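Local atomic coordinates of Fe(2+) transporter FeoB (Escherichia coli, PDB entry 3I8S), a protein that drives uptake of ferrous iron across the inner membrane, probably coupling GTP binding by its cytosolic domain to channel opening. Residues P180-P193 against A219-L233. Residues are numbered along the deposited sequence; the frame is centred on the assembly and turned at random.
Sequences PLLNEADSLAKVMP and AGEASQHLDAALARL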
loop_
_atom_site.group_PDB
_atom_site.type_symbol
_atom_site.label_atom_id
_atom_site.label_comp_id
_atom_site.label_asym_id
_atom_site.label_seq_id
_atom_site.Cartn_x
_atom_site.Cartn_y
_atom_site.Cartn_z
ATOM N N PRO A 180 0.183 -10.811 -21.745
ATOM C CA PRO A 180 -0.819 -9.975 -22.440
ATOM C C PRO A 180 -1.408 -8.876 -21.532
ATOM O O PRO A 180 -1.657 -7.760 -22.003
ATOM C CB PRO A 180 -1.878 -11.003 -22.886
ATOM C CG PRO A 180 -1.174 -12.274 -22.930
ATOM C CD PRO A 180 -0.214 -12.222 -21.773
ATOM N N LEU A 181 -1.608 -9.165 -20.234
ATOM C CA LEU A 181 -2.126 -8.178 -19.297
ATOM C C LEU A 181 -1.181 -6.984 -19.231
ATOM O O LEU A 181 -1.628 -5.834 -19.280
ATOM C CB LEU A 181 -2.344 -8.775 -17.902
ATOM C CG LEU A 181 -3.383 -9.921 -17.816
ATOM C CD1 LEU A 181 -3.333 -10.707 -16.480
ATOM C CD2 LEU A 181 -4.793 -9.377 -18.077
ATOM N N LEU A 182 0.118 -7.275 -19.116
ATOM C CA LEU A 182 1.131 -6.226 -19.036
ATOM C C LEU A 182 1.160 -5.407 -20.320
ATOM O O LEU A 182 1.247 -4.178 -20.243
ATOM C CB LEU A 182 2.497 -6.821 -18.780
ATOM C CG LEU A 182 2.705 -7.465 -17.407
ATOM C CD1 LEU A 182 4.105 -8.046 -17.428
ATOM C CD2 LEU A 182 2.507 -6.474 -16.241
ATOM N N ASN A 183 1.092 -6.086 -21.465
ATOM C CA ASN A 183 1.079 -5.431 -22.795
ATOM C C ASN A 183 -0.072 -4.447 -22.926
ATOM O O ASN A 183 0.124 -3.278 -23.346
ATOM C CB ASN A 183 0.986 -6.448 -23.929
ATOM C CG ASN A 183 2.281 -7.226 -24.154
ATOM O OD1 ASN A 183 3.339 -6.903 -23.606
ATOM N ND2 ASN A 183 2.191 -8.264 -24.955
ATOM N N GLU A 184 -1.273 -4.902 -22.592
ATOM C CA GLU A 184 -2.478 -4.017 -22.662
ATOM C C GLU A 184 -2.439 -2.876 -21.660
ATOM O O GLU A 184 -2.826 -1.735 -21.990
ATOM C CB GLU A 184 -3.765 -4.826 -22.479
ATOM C CG GLU A 184 -3.977 -5.899 -23.573
ATOM C CD GLU A 184 -4.308 -5.332 -24.964
ATOM O OE1 GLU A 184 -4.525 -4.110 -25.134
ATOM O OE2 GLU A 184 -4.340 -6.119 -25.891
ATOM N N ALA A 185 -1.991 -3.168 -20.431
ATOM C CA ALA A 185 -1.868 -2.145 -19.398
ATOM C C ALA A 185 -0.899 -1.073 -19.864
ATOM O O ALA A 185 -1.181 0.105 -19.720
ATOM C CB ALA A 185 -1.413 -2.746 -18.054
ATOM N N ASP A 186 0.207 -1.481 -20.471
ATOM C CA ASP A 186 1.191 -0.541 -20.960
ATOM C C ASP A 186 0.657 0.285 -22.135
ATOM O O ASP A 186 0.884 1.494 -22.208
ATOM C CB ASP A 186 2.481 -1.248 -21.357
ATOM C CG ASP A 186 3.583 -0.267 -21.725
ATOM O OD1 ASP A 186 4.157 -0.420 -22.832
ATOM O OD2 ASP A 186 3.855 0.672 -20.914
ATOM N N SER A 187 -0.070 -0.339 -23.047
ATOM C CA SER A 187 -0.719 0.441 -24.118
ATOM C C SER A 187 -1.715 1.471 -23.578
ATOM O O SER A 187 -1.822 2.559 -24.121
ATOM C CB SER A 187 -1.396 -0.456 -25.129
ATOM O OG SER A 187 -0.402 -1.197 -25.790
ATOM N N LEU A 188 -2.457 1.141 -22.525
ATOM C CA LEU A 188 -3.314 2.141 -21.916
ATOM C C LEU A 188 -2.466 3.221 -21.288
ATOM O O LEU A 188 -2.724 4.402 -21.518
ATOM C CB LEU A 188 -4.272 1.526 -20.892
ATOM C CG LEU A 188 -5.277 0.520 -21.448
ATOM C CD1 LEU A 188 -6.070 -0.173 -20.303
ATOM C CD2 LEU A 188 -6.227 1.133 -22.497
ATOM N N ALA A 189 -1.430 2.813 -20.543
ATOM C CA ALA A 189 -0.528 3.735 -19.866
ATOM C C ALA A 189 0.024 4.803 -20.820
ATOM O O ALA A 189 0.140 5.964 -20.452
ATOM C CB ALA A 189 0.643 2.978 -19.240
ATOM N N LYS A 190 0.376 4.382 -22.030
ATOM C CA LYS A 190 0.984 5.279 -23.030
ATOM C C LYS A 190 0.112 6.481 -23.382
ATOM O O LYS A 190 0.636 7.563 -23.705
ATOM C CB LYS A 190 1.273 4.521 -24.317
ATOM C CG LYS A 190 2.228 3.351 -24.188
ATOM C CD LYS A 190 2.472 2.697 -25.558
ATOM C CE LYS A 190 2.665 1.168 -25.492
ATOM N NZ LYS A 190 2.344 0.538 -26.853
ATOM N N VAL A 191 -1.200 6.262 -23.331
ATOM C CA VAL A 191 -2.225 7.253 -23.679
ATOM C C VAL A 191 -2.605 8.216 -22.543
ATOM O O VAL A 191 -3.156 9.279 -22.791
ATOM C CB VAL A 191 -3.507 6.504 -24.127
ATOM C CG1 VAL A 191 -4.704 7.417 -24.141
ATOM C CG2 VAL A 191 -3.270 5.831 -25.478
ATOM N N MET A 192 -2.319 7.832 -21.302
ATOM C CA MET A 192 -2.753 8.573 -20.113
ATOM C C MET A 192 -1.975 9.907 -19.973
ATOM O O MET A 192 -0.976 10.105 -20.675
ATOM C CB MET A 192 -2.548 7.735 -18.867
ATOM C CG MET A 192 -3.320 6.427 -18.873
ATOM S SD MET A 192 -3.150 5.560 -17.290
ATOM C CE MET A 192 -3.818 3.955 -17.705
ATOM N N PRO A 193 -2.463 10.843 -19.122
ATOM C CA PRO A 193 -1.738 12.094 -18.824
ATOM C C PRO A 193 -0.238 11.934 -18.518
ATOM O O PRO A 193 0.150 11.193 -17.598
ATOM C CB PRO A 193 -2.519 12.673 -17.629
ATOM C CG PRO A 193 -3.932 12.312 -17.958
ATOM C CD PRO A 193 -3.794 10.845 -18.481
ATOM N N ALA A 219 -7.234 8.300 -15.929
ATOM C CA ALA A 219 -6.586 7.718 -17.086
ATOM C C ALA A 219 -6.804 8.538 -18.346
ATOM O O ALA A 219 -6.277 8.212 -19.413
ATOM C CB ALA A 219 -7.109 6.295 -17.288
ATOM N N GLY A 220 -7.579 9.616 -18.230
ATOM C CA GLY A 220 -7.786 10.506 -19.340
ATOM C C GLY A 220 -8.282 9.755 -20.552
ATOM O O GLY A 220 -9.249 9.009 -20.449
ATOM N N GLU A 221 -7.581 9.917 -21.673
ATOM C CA GLU A 221 -7.981 9.341 -22.969
ATOM C C GLU A 221 -7.951 7.810 -23.030
ATOM O O GLU A 221 -8.600 7.209 -23.887
ATOM C CB GLU A 221 -7.073 9.884 -24.076
ATOM C CG GLU A 221 -7.169 11.417 -24.301
ATOM C CD GLU A 221 -8.209 11.828 -25.314
ATOM O OE1 GLU A 221 -8.845 10.933 -25.929
ATOM O OE2 GLU A 221 -8.377 13.059 -25.515
ATOM N N ALA A 222 -7.167 7.195 -22.145
ATOM C CA ALA A 222 -7.049 5.764 -22.060
ATOM C C ALA A 222 -8.410 5.093 -21.909
ATOM O O ALA A 222 -8.600 4.000 -22.408
ATOM C CB ALA A 222 -6.105 5.360 -20.870
ATOM N N SER A 223 -9.353 5.751 -21.217
ATOM C CA SER A 223 -10.658 5.132 -20.933
ATOM C C SER A 223 -11.438 4.781 -22.213
ATOM O O SER A 223 -12.199 3.810 -22.250
ATOM C CB SER A 223 -11.457 5.953 -19.891
ATOM O OG SER A 223 -12.720 6.371 -20.388
ATOM N N GLN A 224 -11.171 5.512 -23.288
ATOM C CA GLN A 224 -11.734 5.240 -24.610
ATOM C C GLN A 224 -11.199 3.973 -25.323
ATOM O O GLN A 224 -11.767 3.524 -26.324
ATOM C CB GLN A 224 -11.519 6.472 -25.512
ATOM C CG GLN A 224 -12.573 7.536 -25.334
ATOM C CD GLN A 224 -13.854 7.247 -26.132
ATOM O OE1 GLN A 224 -14.519 6.219 -25.923
ATOM N NE2 GLN A 224 -14.204 8.157 -27.052
ATOM N N HIS A 225 -10.108 3.407 -24.805
ATOM C CA HIS A 225 -9.421 2.291 -25.453
ATOM C C HIS A 225 -9.595 0.993 -24.674
ATOM O O HIS A 225 -9.143 -0.069 -25.121
ATOM C CB HIS A 225 -7.934 2.638 -25.596
ATOM C CG HIS A 225 -7.697 3.830 -26.460
ATOM N ND1 HIS A 225 -7.691 3.762 -27.839
ATOM C CD2 HIS A 225 -7.529 5.132 -26.143
ATOM C CE1 HIS A 225 -7.503 4.977 -28.327
ATOM N NE2 HIS A 225 -7.399 5.822 -27.317
ATOM N N LEU A 226 -10.296 1.094 -23.541
ATOM C CA LEU A 226 -10.431 -0.002 -22.591
ATOM C C LEU A 226 -11.296 -1.141 -23.136
ATOM O O LEU A 226 -10.936 -2.302 -23.024
ATOM C CB LEU A 226 -10.973 0.529 -21.251
ATOM C CG LEU A 226 -11.248 -0.549 -20.219
ATOM C CD1 LEU A 226 -9.960 -1.259 -19.880
ATOM C CD2 LEU A 226 -11.937 0.043 -18.992
ATOM N N ASP A 227 -12.403 -0.826 -23.787
ATOM C CA ASP A 227 -13.240 -1.891 -24.374
ATOM C C ASP A 227 -12.501 -2.738 -25.426
ATOM O O ASP A 227 -12.640 -3.970 -25.454
ATOM C CB ASP A 227 -14.537 -1.312 -24.984
ATOM C CG ASP A 227 -15.525 -0.844 -23.913
ATOM O OD1 ASP A 227 -15.202 -1.011 -22.704
ATOM O OD2 ASP A 227 -16.620 -0.326 -24.280
ATOM N N ALA A 228 -11.726 -2.070 -26.282
ATOM C CA ALA A 228 -10.953 -2.761 -27.299
ATOM C C ALA A 228 -9.901 -3.620 -26.645
ATOM O O ALA A 228 -9.698 -4.776 -27.063
ATOM C CB ALA A 228 -10.324 -1.781 -28.268
ATOM N N ALA A 229 -9.276 -3.097 -25.580
ATOM C CA ALA A 229 -8.266 -3.860 -24.842
ATOM C C ALA A 229 -8.883 -5.110 -24.198
ATOM O O ALA A 229 -8.329 -6.201 -24.311
ATOM C CB ALA A 229 -7.594 -3.003 -23.767
ATOM N N LEU A 230 -10.035 -4.950 -23.545
ATOM C CA LEU A 230 -10.688 -6.104 -22.924
ATOM C C LEU A 230 -11.122 -7.167 -23.910
ATOM O O LEU A 230 -11.049 -8.348 -23.591
ATOM C CB LEU A 230 -11.870 -5.708 -22.052
ATOM C CG LEU A 230 -11.447 -5.073 -20.740
ATOM C CD1 LEU A 230 -12.654 -4.290 -20.176
ATOM C CD2 LEU A 230 -10.928 -6.168 -19.747
ATOM N N ALA A 231 -11.540 -6.758 -25.101
ATOM C CA ALA A 231 -11.953 -7.678 -26.156
ATOM C C ALA A 231 -10.803 -8.573 -26.590
ATOM O O ALA A 231 -10.937 -9.802 -26.647
ATOM C CB ALA A 231 -12.502 -6.912 -27.349
ATOM N N ARG A 232 -9.654 -7.956 -26.845
ATOM C CA ARG A 232 -8.446 -8.697 -27.140
ATOM C C ARG A 232 -8.107 -9.701 -26.020
ATOM O O ARG A 232 -7.824 -10.891 -26.278
ATOM C CB ARG A 232 -7.289 -7.733 -27.369
ATOM C CG ARG A 232 -7.443 -6.921 -28.634
ATOM C CD ARG A 232 -6.145 -6.243 -29.042
ATOM N NE ARG A 232 -5.831 -5.120 -28.159
ATOM C CZ ARG A 232 -6.356 -3.896 -28.272
ATOM N NH1 ARG A 232 -7.232 -3.592 -29.223
ATOM N NH2 ARG A 232 -6.014 -2.958 -27.417
ATOM N N LEU A 233 -8.117 -9.226 -24.779
ATOM C CA LEU A 233 -7.732 -10.086 -23.640
ATOM C C LEU A 233 -8.685 -11.269 -23.466
ATOM O O LEU A 233 -8.268 -12.382 -23.173
ATOM C CB LEU A 233 -7.668 -9.279 -22.367
ATOM C CG LEU A 233 -6.411 -8.401 -22.301
ATOM C CD1 LEU A 233 -6.528 -7.360 -21.189
ATOM C CD2 LEU A 233 -5.182 -9.240 -22.091
HETATM O O HOH W 1 -5.233 11.009 -21.551
#
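E184 and R232 form a bidentate salt bridge in which the guanidinium meets the carboxylate side-on: R232 NE donates to E184 OE2 at 2.9 Å and NH2 to OE1 at 3.0 Å. Both oxygens are reached on their syn side, with the two planes turned 29° apart. The bend of the glutamate at chi2 (-70°) swings its carboxylate over A229, whose CB lies 3.5 Å from OE1, while CG rests on L233 CG. With an alanine here, the R232 guanidinium is likely to lose its carboxylate mate, and a gap would probably open beside L233. Farther along, a water bridges V191 O and E221 N. The two helices, 180-191 and 226-233, run antiparallel (169°) within the FeoB cytosolic helical domain; on helix 198-210, R201 hydrogen-bonds A189 O and touches M192, while L209 packs against L226 and L233. L188 sends CD2 to H225 CB and CD1 to L226 CD1 (4.1 Å), while A222 CB touches L188 O and M192 CG, each at 3.6 Å. The extended M192 chain carries SD to A219 CB (4.0 Å). At the other end, L233 CD2 touches both P180 CB and L181 CD2, and P240 touches both leucines.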